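Local coordinates for uncharacterized conserved protein YjbQ/UPF0047 family, ortholog yugU B.subtilis (Clostridium acetobutylicum, PDB 1VMH) that is of unknown function but belongs to the YjbQ/UPF0047 family and assembles as a trimer of small mixed helix-and-sheet subunits, at residues C54-A59 with F128-D132; A39-V45 with F140-I144; A59-I63 with M105-I111; D26-I30 with T72-L76. All coordinates share one frame; numbering follows the deposited sequence.

Interaction 1. Residues C54-A59 with F128-D132; sequences CPHTTA and FTEFD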
loop_
_atom_site.group_PDB
_atom_site.type_symbol
_atom_site.label_atom_id
_atom_site.label_comp_id
_atom_site.label_asym_id
_atom_site.label_seq_id
_atom_site.Cartn_x
_atom_site.Cartn_y
_atom_site.Cartn_z
ATOM N N CYS A 54 0.134 -1.855 11.520
ATOM C CA CYS A 54 -1.072 -1.668 12.281
ATOM C C CYS A 54 -1.816 -2.982 12.429
ATOM O O CYS A 54 -2.308 -3.530 11.420
ATOM C CB CYS A 54 -1.955 -0.642 11.592
ATOM S SG CYS A 54 -3.515 -0.423 12.373
ATOM N N PRO A 55 -1.943 -3.502 13.648
ATOM C CA PRO A 55 -2.642 -4.792 13.845
ATOM C C PRO A 55 -4.167 -4.705 13.866
ATOM O O PRO A 55 -4.832 -5.740 14.146
ATOM C CB PRO A 55 -2.120 -5.246 15.207
ATOM C CG PRO A 55 -1.929 -3.955 15.948
ATOM C CD PRO A 55 -1.432 -2.960 14.921
ATOM N N HIS A 56 -4.746 -3.548 13.573
ATOM C CA HIS A 56 -6.175 -3.320 13.621
ATOM C C HIS A 56 -6.753 -3.266 12.217
ATOM O O HIS A 56 -6.252 -2.542 11.381
ATOM C CB HIS A 56 -6.417 -1.989 14.315
ATOM C CG HIS A 56 -5.789 -1.925 15.668
ATOM N ND1 HIS A 56 -6.252 -2.675 16.728
ATOM C CD2 HIS A 56 -4.752 -1.193 16.144
ATOM C CE1 HIS A 56 -5.498 -2.423 17.794
ATOM N NE2 HIS A 56 -4.599 -1.516 17.468
ATOM N N THR A 57 -7.841 -3.970 11.980
ATOM C CA THR A 57 -8.447 -4.044 10.661
ATOM C C THR A 57 -9.311 -2.835 10.292
ATOM O O THR A 57 -9.763 -2.757 9.166
ATOM C CB THR A 57 -9.219 -5.321 10.503
ATOM O OG1 THR A 57 -10.234 -5.365 11.494
ATOM C CG2 THR A 57 -8.299 -6.520 10.630
ATOM N N THR A 58 -9.493 -1.906 11.235
ATOM C CA THR A 58 -10.247 -0.666 11.013
ATOM C C THR A 58 -9.367 0.568 11.189
ATOM O O THR A 58 -9.854 1.680 11.379
ATOM C CB THR A 58 -11.450 -0.602 11.901
ATOM O OG1 THR A 58 -11.021 -0.844 13.243
ATOM C CG2 THR A 58 -12.473 -1.639 11.485
ATOM N N ALA A 59 -8.051 0.371 11.040
ATOM C CA ALA A 59 -7.091 1.452 11.005
ATOM C C ALA A 59 -5.942 1.022 10.065
ATOM O O ALA A 59 -5.861 -0.125 9.638
ATOM C CB ALA A 59 -6.601 1.783 12.376
ATOM N N PHE A 128 -0.535 6.998 11.808
ATOM C CA PHE A 128 -1.579 6.022 12.111
ATOM C C PHE A 128 -2.925 6.629 11.688
ATOM O O PHE A 128 -3.252 7.749 12.109
ATOM C CB PHE A 128 -1.593 5.782 13.614
ATOM C CG PHE A 128 -2.520 4.710 14.069
ATOM C CD1 PHE A 128 -3.833 4.964 14.293
ATOM C CD2 PHE A 128 -2.064 3.416 14.292
ATOM C CE1 PHE A 128 -4.703 3.953 14.722
ATOM C CE2 PHE A 128 -2.921 2.439 14.744
ATOM C CZ PHE A 128 -4.222 2.697 14.936
ATOM N N THR A 129 -3.688 5.933 10.825
ATOM C CA THR A 129 -4.949 6.423 10.296
ATOM C C THR A 129 -6.100 5.649 10.973
ATOM O O THR A 129 -6.405 4.497 10.617
ATOM C CB THR A 129 -5.049 6.322 8.741
ATOM O OG1 THR A 129 -4.971 4.948 8.338
ATOM C CG2 THR A 129 -3.809 6.986 8.112
ATOM N N GLU A 130 -6.740 6.287 11.952
ATOM C CA GLU A 130 -7.865 5.706 12.647
ATOM C C GLU A 130 -9.109 5.923 11.831
ATOM O O GLU A 130 -9.415 7.069 11.496
ATOM C CB GLU A 130 -8.009 6.365 14.021
ATOM C CG GLU A 130 -9.281 5.975 14.789
ATOM C CD GLU A 130 -9.235 4.527 15.197
ATOM O OE1 GLU A 130 -9.540 3.661 14.362
ATOM O OE2 GLU A 130 -8.907 4.239 16.368
ATOM N N PHE A 131 -9.877 4.853 11.597
ATOM C CA PHE A 131 -11.201 4.970 10.991
ATOM C C PHE A 131 -12.408 4.503 11.835
ATOM O O PHE A 131 -13.557 4.619 11.373
ATOM C CB PHE A 131 -11.212 4.300 9.626
ATOM C CG PHE A 131 -10.210 4.908 8.670
ATOM C CD1 PHE A 131 -10.350 6.225 8.241
ATOM C CD2 PHE A 131 -9.120 4.168 8.227
ATOM C CE1 PHE A 131 -9.438 6.790 7.353
ATOM C CE2 PHE A 131 -8.192 4.729 7.343
ATOM C CZ PHE A 131 -8.343 6.020 6.927
ATOM N N ASP A 132 -12.149 3.990 13.031
ATOM C CA ASP A 132 -13.208 3.544 13.969
ATOM C C ASP A 132 -12.871 3.850 15.414
ATOM O O ASP A 132 -12.938 2.977 16.278
ATOM C CB ASP A 132 -13.490 2.052 13.797
ATOM C CG ASP A 132 -14.768 1.608 14.513
ATOM O OD1 ASP A 132 -15.726 2.409 14.624
ATOM O OD2 ASP A 132 -14.797 0.438 14.935
HETATM O O HOH W 1 -13.136 -1.598 14.914
#
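Ala59 and Phe128 meet methyl to ring: Ala59 CB lies 3.6 Å from CZ of Phe128, approaching the ring obliquely. The ring reaches this place because CG of Phe128 stands anti to the backbone N (chi1 -174°), which carries it toward Cys54 and Ala59. Its far end is then shared by three residues. Cys54 SG forms an oblique sulfur-aromatic contact, 4.6 Å from the centroid of the Phe128 ring and 49° off its normal, while the His56 side chain comes in perpendicular to that of Phe128, with CD2 of His56 near the plane of the phenyl ring at its edge. The sulfur also accepts a long bond from the backbone N of His56, tying the start of the loop to its turn.

Next to the antiparallel non-hydrogen-bonded pair of Ala59 and Glu130, where 54-58 is loop, Phe131 N donates to Thr58 O at 3.2 Å, in the carbonyl plane, and Asp132 N bonds Glu130 OE1 at 2.9 Å from above the carboxylate plane. A water joins Thr58 OG1 to Asp132 OD2. Glu130 is also hydrogen-bonded to Thr23 and salt-bridged to Arg137, which bonds Thr58 too; Arg135 forms a salt bridge with Asp132.

The type I turn from His56 to Ala59 thus carries the chain from strand 48-53 into strand 59-65, beside strand 124-130, with helix 96-105 against Thr58 and Phe131 and strand 136-143 against Phe128.

Interaction 2. Residues A39-V45 with F140-I144; sequences AVDESGV and FVKII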
loop_
_atom_site.group_PDB
_atom_site.type_symbol
_atom_site.label_atom_id
_atom_site.label_comp_id
_atom_site.label_asym_id
_atom_site.label_seq_id
_atom_site.Cartn_x
_atom_site.Cartn_y
_atom_site.Cartn_z
ATOM N N ALA A 39 12.358 4.404 17.987
ATOM C CA ALA A 39 12.708 3.021 17.751
ATOM C C ALA A 39 14.023 2.884 16.965
ATOM O O ALA A 39 14.861 2.071 17.305
ATOM C CB ALA A 39 11.606 2.330 17.024
ATOM N N VAL A 40 14.219 3.721 15.951
ATOM C CA VAL A 40 15.491 3.753 15.230
ATOM C C VAL A 40 16.646 4.056 16.179
ATOM O O VAL A 40 17.675 3.343 16.237
ATOM C CB VAL A 40 15.449 4.799 14.076
ATOM C CG1 VAL A 40 16.839 4.951 13.418
ATOM C CG2 VAL A 40 14.396 4.410 13.010
ATOM N N ASP A 41 16.483 5.122 16.948
ATOM C CA ASP A 41 17.528 5.532 17.886
ATOM C C ASP A 41 17.848 4.410 18.909
ATOM O O ASP A 41 19.001 4.092 19.159
ATOM C CB ASP A 41 17.134 6.839 18.604
ATOM C CG ASP A 41 17.051 8.050 17.655
ATOM O OD1 ASP A 41 17.599 7.984 16.535
ATOM O OD2 ASP A 41 16.448 9.089 18.010
ATOM N N GLU A 42 16.826 3.774 19.452
ATOM C CA GLU A 42 17.034 2.634 20.366
ATOM C C GLU A 42 17.814 1.481 19.715
ATOM O O GLU A 42 18.645 0.827 20.368
ATOM C CB GLU A 42 15.686 2.098 20.855
ATOM C CG GLU A 42 15.356 2.346 22.291
ATOM C CD GLU A 42 14.295 1.373 22.778
ATOM O OE1 GLU A 42 13.166 1.426 22.248
ATOM O OE2 GLU A 42 14.594 0.541 23.668
ATOM N N SER A 43 17.556 1.229 18.439
ATOM C CA SER A 43 18.113 0.067 17.767
ATOM C C SER A 43 19.618 0.205 17.559
ATOM O O SER A 43 20.295 -0.792 17.426
ATOM C CB SER A 43 17.450 -0.124 16.411
ATOM O OG SER A 43 17.983 0.790 15.470
ATOM N N GLY A 44 20.119 1.437 17.462
ATOM C CA GLY A 44 21.521 1.658 17.082
ATOM C C GLY A 44 21.836 1.457 15.595
ATOM O O GLY A 44 22.954 1.728 15.158
ATOM N N VAL A 45 20.842 1.031 14.816
ATOM C CA VAL A 45 20.990 0.781 13.366
ATOM C C VAL A 45 21.222 2.101 12.655
ATOM O O VAL A 45 20.454 3.040 12.850
ATOM C CB VAL A 45 19.731 0.110 12.793
ATOM C CG1 VAL A 45 19.813 -0.024 11.269
ATOM C CG2 VAL A 45 19.537 -1.272 13.401
ATOM N N PHE A 140 2.999 -1.332 15.836
ATOM C CA PHE A 140 4.251 -2.064 15.985
ATOM C C PHE A 140 5.313 -1.409 15.122
ATOM O O PHE A 140 5.043 -1.113 13.968
ATOM C CB PHE A 140 4.127 -3.528 15.492
ATOM C CG PHE A 140 2.988 -4.334 16.099
ATOM C CD1 PHE A 140 2.550 -4.130 17.398
ATOM C CD2 PHE A 140 2.408 -5.369 15.385
ATOM C CE1 PHE A 140 1.520 -4.896 17.935
ATOM C CE2 PHE A 140 1.402 -6.129 15.907
ATOM C CZ PHE A 140 0.965 -5.897 17.184
ATOM N N VAL A 141 6.529 -1.257 15.635
ATOM C CA VAL A 141 7.649 -0.736 14.870
ATOM C C VAL A 141 8.789 -1.750 14.955
ATOM O O VAL A 141 9.221 -2.103 16.058
ATOM C CB VAL A 141 8.083 0.643 15.393
ATOM C CG1 VAL A 141 9.264 1.155 14.579
ATOM C CG2 VAL A 141 6.883 1.635 15.373
ATOM N N LYS A 142 9.238 -2.233 13.800
ATOM C CA LYS A 142 10.358 -3.154 13.719
ATOM C C LYS A 142 11.475 -2.509 12.928
ATOM O O LYS A 142 11.219 -1.991 11.848
ATOM C CB LYS A 142 9.958 -4.469 13.072
ATOM C CG LYS A 142 11.092 -5.467 13.105
ATOM C CD LYS A 142 10.580 -6.865 12.803
ATOM C CE LYS A 142 11.749 -7.833 12.712
ATOM N NZ LYS A 142 12.274 -8.140 14.025
ATOM N N ILE A 143 12.692 -2.512 13.473
ATOM C CA ILE A 143 13.851 -1.951 12.793
ATOM C C ILE A 143 14.683 -3.107 12.340
ATOM O O ILE A 143 15.004 -3.987 13.139
ATOM C CB ILE A 143 14.697 -1.069 13.734
ATOM C CG1 ILE A 143 13.843 0.007 14.412
ATOM C CG2 ILE A 143 15.861 -0.445 12.963
ATOM C CD1 ILE A 143 13.062 0.908 13.467
ATOM N N ILE A 144 15.044 -3.117 11.066
ATOM C CA ILE A 144 15.867 -4.179 10.501
ATOM C C ILE A 144 17.127 -3.556 9.898
ATOM O O ILE A 144 17.015 -2.732 9.003
ATOM C CB ILE A 144 15.082 -4.947 9.433
ATOM C CG1 ILE A 144 13.732 -5.417 9.992
ATOM C CG2 ILE A 144 15.880 -6.179 8.962
ATOM C CD1 ILE A 144 12.604 -5.295 9.019
ATOM O OXT ILE A 144 18.269 -3.819 10.301
#
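Ile143 makes most of the contact with 39-45, meeting Ala39, Val40, Ser43 and Val45 with its different branches. With CG1 anti to the carbonyl carbon (chi1 -53°), the longer branch runs under the helix, where CD1 of Ile143 meets CG2 of Val40 at 3.8 Å, one side chain perpendicular to the other. The other branch, CG2, lies 3.5 Å from Ser43 OG and 3.8 Å from Val45 CG2. Two residues earlier, Val141 CG1 touches the methyl CB of Ala39 at 3.6 Å. The axes of the two short segments approach to 8.6 Å, at an angle of 39°.

Ser43 OG accepts from Val45 N, which makes an ST turn, and also donates to Val40 O; Gly44 leaves the helix with positive phi, and Val45 returns to the strand. The solvent side is looser: Asp41, Glu42 and Gly44 are exposed, and Ile144, also exposed, offers little more than its carboxylate, 4.2 Å from Val45 CG2 at OXT.

Helix 33-43 therefore covers one face of the five-stranded sheet: Ala39 also touches Tyr19 of strand 18-22, Val40 and Ile143 both reach Ile113 of strand 108-114, and Ile143 rests on Ala50 of strand 48-53.

Interaction 3. Residues A59-I63 with M105-I111; sequences AGITI and MGSSQQI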
loop_
_atom_site.group_PDB
_atom_site.type_symbol
_atom_site.label_atom_id
_atom_site.label_comp_id
_atom_site.label_asym_id
_atom_site.label_seq_id
_atom_site.Cartn_x
_atom_site.Cartn_y
_atom_site.Cartn_z
ATOM N N ALA A 59 -8.051 0.371 11.040
ATOM C CA ALA A 59 -7.091 1.452 11.005
ATOM C C ALA A 59 -5.942 1.022 10.065
ATOM O O ALA A 59 -5.861 -0.125 9.638
ATOM C CB ALA A 59 -6.601 1.783 12.376
ATOM N N GLY A 60 -5.071 1.960 9.747
ATOM C CA GLY A 60 -3.968 1.674 8.862
ATOM C C GLY A 60 -2.818 2.631 9.110
ATOM O O GLY A 60 -2.770 3.334 10.139
ATOM N N ILE A 61 -1.851 2.578 8.196
ATOM C CA ILE A 61 -0.657 3.435 8.254
ATOM C C ILE A 61 -0.497 4.107 6.902
ATOM O O ILE A 61 -0.643 3.459 5.870
ATOM C CB ILE A 61 0.633 2.634 8.543
ATOM C CG1 ILE A 61 0.471 1.725 9.780
ATOM C CG2 ILE A 61 1.831 3.560 8.669
ATOM C CD1 ILE A 61 0.343 2.377 11.129
ATOM N N THR A 62 -0.220 5.397 6.879
ATOM C CA THR A 62 0.135 6.060 5.638
ATOM C C THR A 62 1.250 7.056 5.864
ATOM O O THR A 62 1.612 7.321 6.999
ATOM C CB THR A 62 -1.065 6.795 4.991
ATOM O OG1 THR A 62 -0.755 7.060 3.599
ATOM C CG2 THR A 62 -1.406 8.063 5.714
ATOM N N ILE A 63 1.820 7.589 4.799
ATOM C CA ILE A 63 2.890 8.634 4.904
ATOM C C ILE A 63 2.395 9.793 4.083
ATOM O O ILE A 63 2.038 9.592 2.919
ATOM C CB ILE A 63 4.234 8.081 4.413
ATOM C CG1 ILE A 63 4.683 6.916 5.323
ATOM C CG2 ILE A 63 5.302 9.151 4.346
ATOM C CD1 ILE A 63 6.020 6.252 5.019
ATOM N N MET A 105 -5.494 2.637 2.760
ATOM C CA MET A 105 -4.257 3.241 3.292
ATOM C C MET A 105 -3.137 2.218 3.353
ATOM O O MET A 105 -1.976 2.511 3.011
ATOM C CB MET A 105 -4.494 3.840 4.689
ATOM C CG MET A 105 -5.473 5.001 4.702
ATOM S SD MET A 105 -4.942 6.450 3.763
ATOM C CE MET A 105 -5.747 6.148 2.184
ATOM N N GLY A 106 -3.449 1.015 3.814
ATOM C CA GLY A 106 -2.487 -0.024 4.029
ATOM C C GLY A 106 -2.293 -0.409 5.480
ATOM O O GLY A 106 -2.486 0.383 6.399
ATOM N N SER A 107 -1.891 -1.670 5.664
ATOM C CA SER A 107 -1.634 -2.244 6.981
ATOM C C SER A 107 -0.239 -1.928 7.506
ATOM O O SER A 107 -0.030 -1.995 8.716
ATOM C CB SER A 107 -1.840 -3.767 6.927
ATOM O OG SER A 107 -1.023 -4.359 5.903
ATOM N N SER A 108 0.673 -1.492 6.648
ATOM C CA SER A 108 2.020 -1.117 7.064
ATOM C C SER A 108 2.621 -0.158 6.076
ATOM O O SER A 108 2.174 -0.031 4.925
ATOM C CB SER A 108 2.917 -2.352 7.183
ATOM O OG SER A 108 3.242 -2.879 5.900
ATOM N N GLN A 109 3.625 0.556 6.546
ATOM C CA GLN A 109 4.500 1.281 5.667
ATOM C C GLN A 109 5.942 1.053 6.137
ATOM O O GLN A 109 6.227 0.670 7.292
ATOM C CB GLN A 109 4.161 2.763 5.602
ATOM C CG GLN A 109 2.725 3.065 5.194
ATOM C CD GLN A 109 2.382 2.654 3.798
ATOM O OE1 GLN A 109 3.261 2.420 2.964
ATOM N NE2 GLN A 109 1.073 2.606 3.501
ATOM N N GLN A 110 6.877 1.391 5.260
ATOM C CA GLN A 110 8.295 1.244 5.577
ATOM C C GLN A 110 9.074 2.451 5.102
ATOM O O GLN A 110 8.693 3.126 4.131
ATOM C CB GLN A 110 8.874 -0.092 5.140
ATOM C CG GLN A 110 8.905 -0.349 3.697
ATOM C CD GLN A 110 9.564 -1.706 3.393
ATOM O OE1 GLN A 110 10.302 -2.320 4.235
ATOM N NE2 GLN A 110 9.263 -2.198 2.227
ATOM N N ILE A 111 10.130 2.766 5.860
ATOM C CA ILE A 111 10.921 3.958 5.647
ATOM C C ILE A 111 12.394 3.545 5.708
ATOM O O ILE A 111 12.815 2.772 6.570
ATOM C CB ILE A 111 10.604 5.018 6.725
ATOM C CG1 ILE A 111 9.090 5.275 6.821
ATOM C CG2 ILE A 111 11.370 6.326 6.461
ATOM C CD1 ILE A 111 8.370 4.402 7.827
HETATM O O HOH W 2 -0.826 4.848 2.163
#
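Gly60 opens the contact against Gly106, its CA only 3.2 Å from O of Gly106. Gly60, with no side chain, lets that oxygen come this close, and the turn after helix 96-105 settles directly on the strand. Ile61 follows with the central grip. Its N donates to Gly106 O at 2.9 Å, a nearly straight bond. Its O receives NE2 of Gln109 at 3.0 Å; the acceptor lies in the amide plane of Gln109, yet the NE2 stands above the carbonyl plane of Ile61, not on a lone pair. A bend at chi2 (-65°) folds the Gln109 chain back so that its amide N-H points at Ile61 O, and in doing so it lays CG of Gln109 against CG2 of Ile61 at 3.6 Å, the two side chains lying antiparallel alongside one another.

The two strand segments run nearly parallel, at 28°, but belong to different sheets of this YjbQ-like fold: strand 59-65 edges the three-stranded sheet and strand 108-114 lies within the five-stranded one. The backbone bond comes from the turn after helix 96-105, the side-chain bond from strand 108-114.

At Thr62 the side chain turns to the helix end, with CB 4.1 Å from Met105 SD. A water bridges Thr62 OG1 and Met105 O, and Ser103 of the third subunit also bonds that hydroxyl. Ile63 comes last: its extended chain, CD1 anti to CA (chi2 -179°), carries CD1 obliquely across to Ile111 CG1 at 3.7 Å and to Gln109 CB at 4.0 Å, while Ser107 of the third subunit packs on Ile63.

Interaction 4. Residues D26-I30 with T72-L76; sequences DDQFI and TRDIL
Phe29 meets the helix 72-76 because its CG swings beside the backbone N, anti to the carbonyl carbon (chi1 -89°), while Leu76, with the same choice at chi1 (-71°) and an extended chi2, reaches out to it. The two side chains overlap side by side, pointing opposite ways, and CD2 of Leu76 comes within 3.6 Å of CE1 of the Phe29 ring. The rest of the ring is shared along one turn of helix. Thr72 CG2 lies 3.7 Å from CD2 of Phe29, and Ile75 CG2 sits 3.8 Å from its CZ, the Ile75 side chain standing roughly square to that of Phe29. All three aliphatic groups approach the ring obliquely.

Leu76 has a second neighbour in Asp27. The methylene CB and the carboxylate carbon of Asp27 border CD2 of Leu76, and the other methyl, CD1 of Leu76, lies 3.9 Å from the backbone N of Gln28. A water donates to both Asp27 OD2 and Leu76 O, at 2.8 Å to each, so this polar edge of the contact is bridged through solvent.

Tyr127 of strand 124-130 also meets the Phe29 ring, their planes turned well apart, and Thr72 OG1 bonds Pro69 O within the helix's first turn. On the helix's other flank, Arg73 and Asp74 bond the third subunit. The arrangement is that of a helix layered on an antiparallel sheet, packed through one aromatic residue of an edge strand at 137° to it, as part of the YjbQ-like fold.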
loop_
_atom_site.group_PDB
_atom_site.type_symbol
_atom_site.label_atom_id
_atom_site.label_comp_id
_atom_site.label_asym_id
_atom_site.label_seq_id
_atom_site.Cartn_x
_atom_site.Cartn_y
_atom_site.Cartn_z
ATOM N N ASP A 26 -13.838 9.489 15.598
ATOM C CA ASP A 26 -14.137 8.309 14.790
ATOM C C ASP A 26 -13.107 8.136 13.687
ATOM O O ASP A 26 -12.670 7.021 13.459
ATOM C CB ASP A 26 -15.555 8.259 14.212
ATOM C CG ASP A 26 -15.901 9.448 13.362
ATOM O OD1 ASP A 26 -15.484 10.578 13.694
ATOM O OD2 ASP A 26 -16.624 9.240 12.359
ATOM N N ASP A 27 -12.715 9.226 13.034
ATOM C CA ASP A 27 -11.558 9.184 12.143
ATOM C C ASP A 27 -10.508 10.207 12.547
ATOM O O ASP A 27 -10.836 11.303 13.014
ATOM C CB ASP A 27 -11.929 9.244 10.652
ATOM C CG ASP A 27 -12.681 10.482 10.254
ATOM O OD1 ASP A 27 -12.913 11.384 11.088
ATOM O OD2 ASP A 27 -13.060 10.561 9.059
ATOM N N GLN A 28 -9.235 9.841 12.365
ATOM C CA GLN A 28 -8.156 10.657 12.880
ATOM C C GLN A 28 -6.823 10.244 12.270
ATOM O O GLN A 28 -6.583 9.051 12.095
ATOM C CB GLN A 28 -8.081 10.478 14.401
ATOM C CG GLN A 28 -7.207 11.470 15.143
ATOM C CD GLN A 28 -7.166 11.234 16.620
ATOM O OE1 GLN A 28 -7.886 10.404 17.128
ATOM N NE2 GLN A 28 -6.322 11.979 17.330
ATOM N N PHE A 29 -5.987 11.215 11.925
ATOM C CA PHE A 29 -4.598 10.962 11.546
ATOM C C PHE A 29 -3.755 11.326 12.765
ATOM O O PHE A 29 -3.839 12.462 13.275
ATOM C CB PHE A 29 -4.129 11.818 10.373
ATOM C CG PHE A 29 -4.373 11.226 9.021
ATOM C CD1 PHE A 29 -5.537 10.520 8.719
ATOM C CD2 PHE A 29 -3.421 11.402 8.015
ATOM C CE1 PHE A 29 -5.720 9.976 7.418
ATOM C CE2 PHE A 29 -3.628 10.914 6.753
ATOM C CZ PHE A 29 -4.752 10.209 6.451
ATOM N N ILE A 30 -2.944 10.407 13.230
ATOM C CA ILE A 30 -2.035 10.636 14.361
ATOM C C ILE A 30 -0.589 10.520 13.846
ATOM O O ILE A 30 -0.185 9.487 13.289
ATOM C CB ILE A 30 -2.280 9.629 15.509
ATOM C CG1 ILE A 30 -3.729 9.768 16.022
ATOM C CG2 ILE A 30 -1.258 9.875 16.614
ATOM C CD1 ILE A 30 -4.701 8.803 15.403
ATOM N N THR A 72 -4.753 16.796 6.042
ATOM C CA THR A 72 -5.245 15.585 6.676
ATOM C C THR A 72 -6.771 15.649 6.781
ATOM O O THR A 72 -7.446 14.642 6.549
ATOM C CB THR A 72 -4.598 15.321 8.058
ATOM O OG1 THR A 72 -4.836 16.441 8.908
ATOM C CG2 THR A 72 -3.108 15.097 7.917
ATOM N N ARG A 73 -7.318 16.846 7.017
ATOM C CA ARG A 73 -8.754 17.005 6.980
ATOM C C ARG A 73 -9.344 16.683 5.600
ATOM O O ARG A 73 -10.318 15.939 5.478
ATOM C CB ARG A 73 -9.164 18.408 7.431
ATOM C CG ARG A 73 -10.643 18.728 7.237
ATOM C CD ARG A 73 -10.918 19.410 5.895
ATOM N NE ARG A 73 -12.353 19.729 5.748
ATOM C CZ ARG A 73 -13.023 19.750 4.601
ATOM N NH1 ARG A 73 -12.436 19.487 3.443
ATOM N NH2 ARG A 73 -14.315 20.055 4.608
ATOM N N ASP A 74 -8.714 17.207 4.548
ATOM C CA ASP A 74 -9.162 16.915 3.190
ATOM C C ASP A 74 -9.156 15.427 2.875
ATOM O O ASP A 74 -10.062 14.921 2.226
ATOM C CB ASP A 74 -8.312 17.688 2.174
ATOM C CG ASP A 74 -8.626 19.185 2.160
ATOM O OD1 ASP A 74 -9.627 19.616 2.807
ATOM O OD2 ASP A 74 -7.872 19.927 1.494
ATOM N N ILE A 75 -8.146 14.712 3.339
ATOM C CA ILE A 75 -8.082 13.279 3.077
ATOM C C ILE A 75 -9.202 12.541 3.802
ATOM O O ILE A 75 -9.931 11.765 3.201
ATOM C CB ILE A 75 -6.729 12.684 3.493
ATOM C CG1 ILE A 75 -5.589 13.276 2.645
ATOM C CG2 ILE A 75 -6.710 11.157 3.316
ATOM C CD1 ILE A 75 -4.179 12.938 3.126
ATOM N N LEU A 76 -9.347 12.801 5.093
ATOM C CA LEU A 76 -10.386 12.139 5.873
ATOM C C LEU A 76 -11.773 12.445 5.328
ATOM O O LEU A 76 -12.589 11.551 5.144
ATOM C CB LEU A 76 -10.291 12.542 7.357
ATOM C CG LEU A 76 -9.090 11.966 8.086
ATOM C CD1 LEU A 76 -8.946 12.523 9.497
ATOM C CD2 LEU A 76 -9.189 10.469 8.140
HETATM O O HOH W 3 -12.402 9.235 6.705
#

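Overall arrangement
Three of the contacts gather round the three-stranded sheet 28-31, 124-130 and 59-65. Interactions 1 and 3 have centres about 9 Å apart and share Ala59, while interaction 4 touches both, its centre about 12 Å from that of interaction 1 and about 14 Å from that of interaction 3. Interaction 2 sits apart, about 27 Å between centres from interaction 4, where helix 33-43 covers the five-stranded sheet that interaction 3 also reaches. Along the chain, interaction 3 nests inside interaction 1, and that inside interaction 2, whereas interaction 4 crosses all of them. Interactions 1 to 3 touch the second subunit and interactions 3 and 4 the third, so segments that join within the chain also lie at subunit contacts.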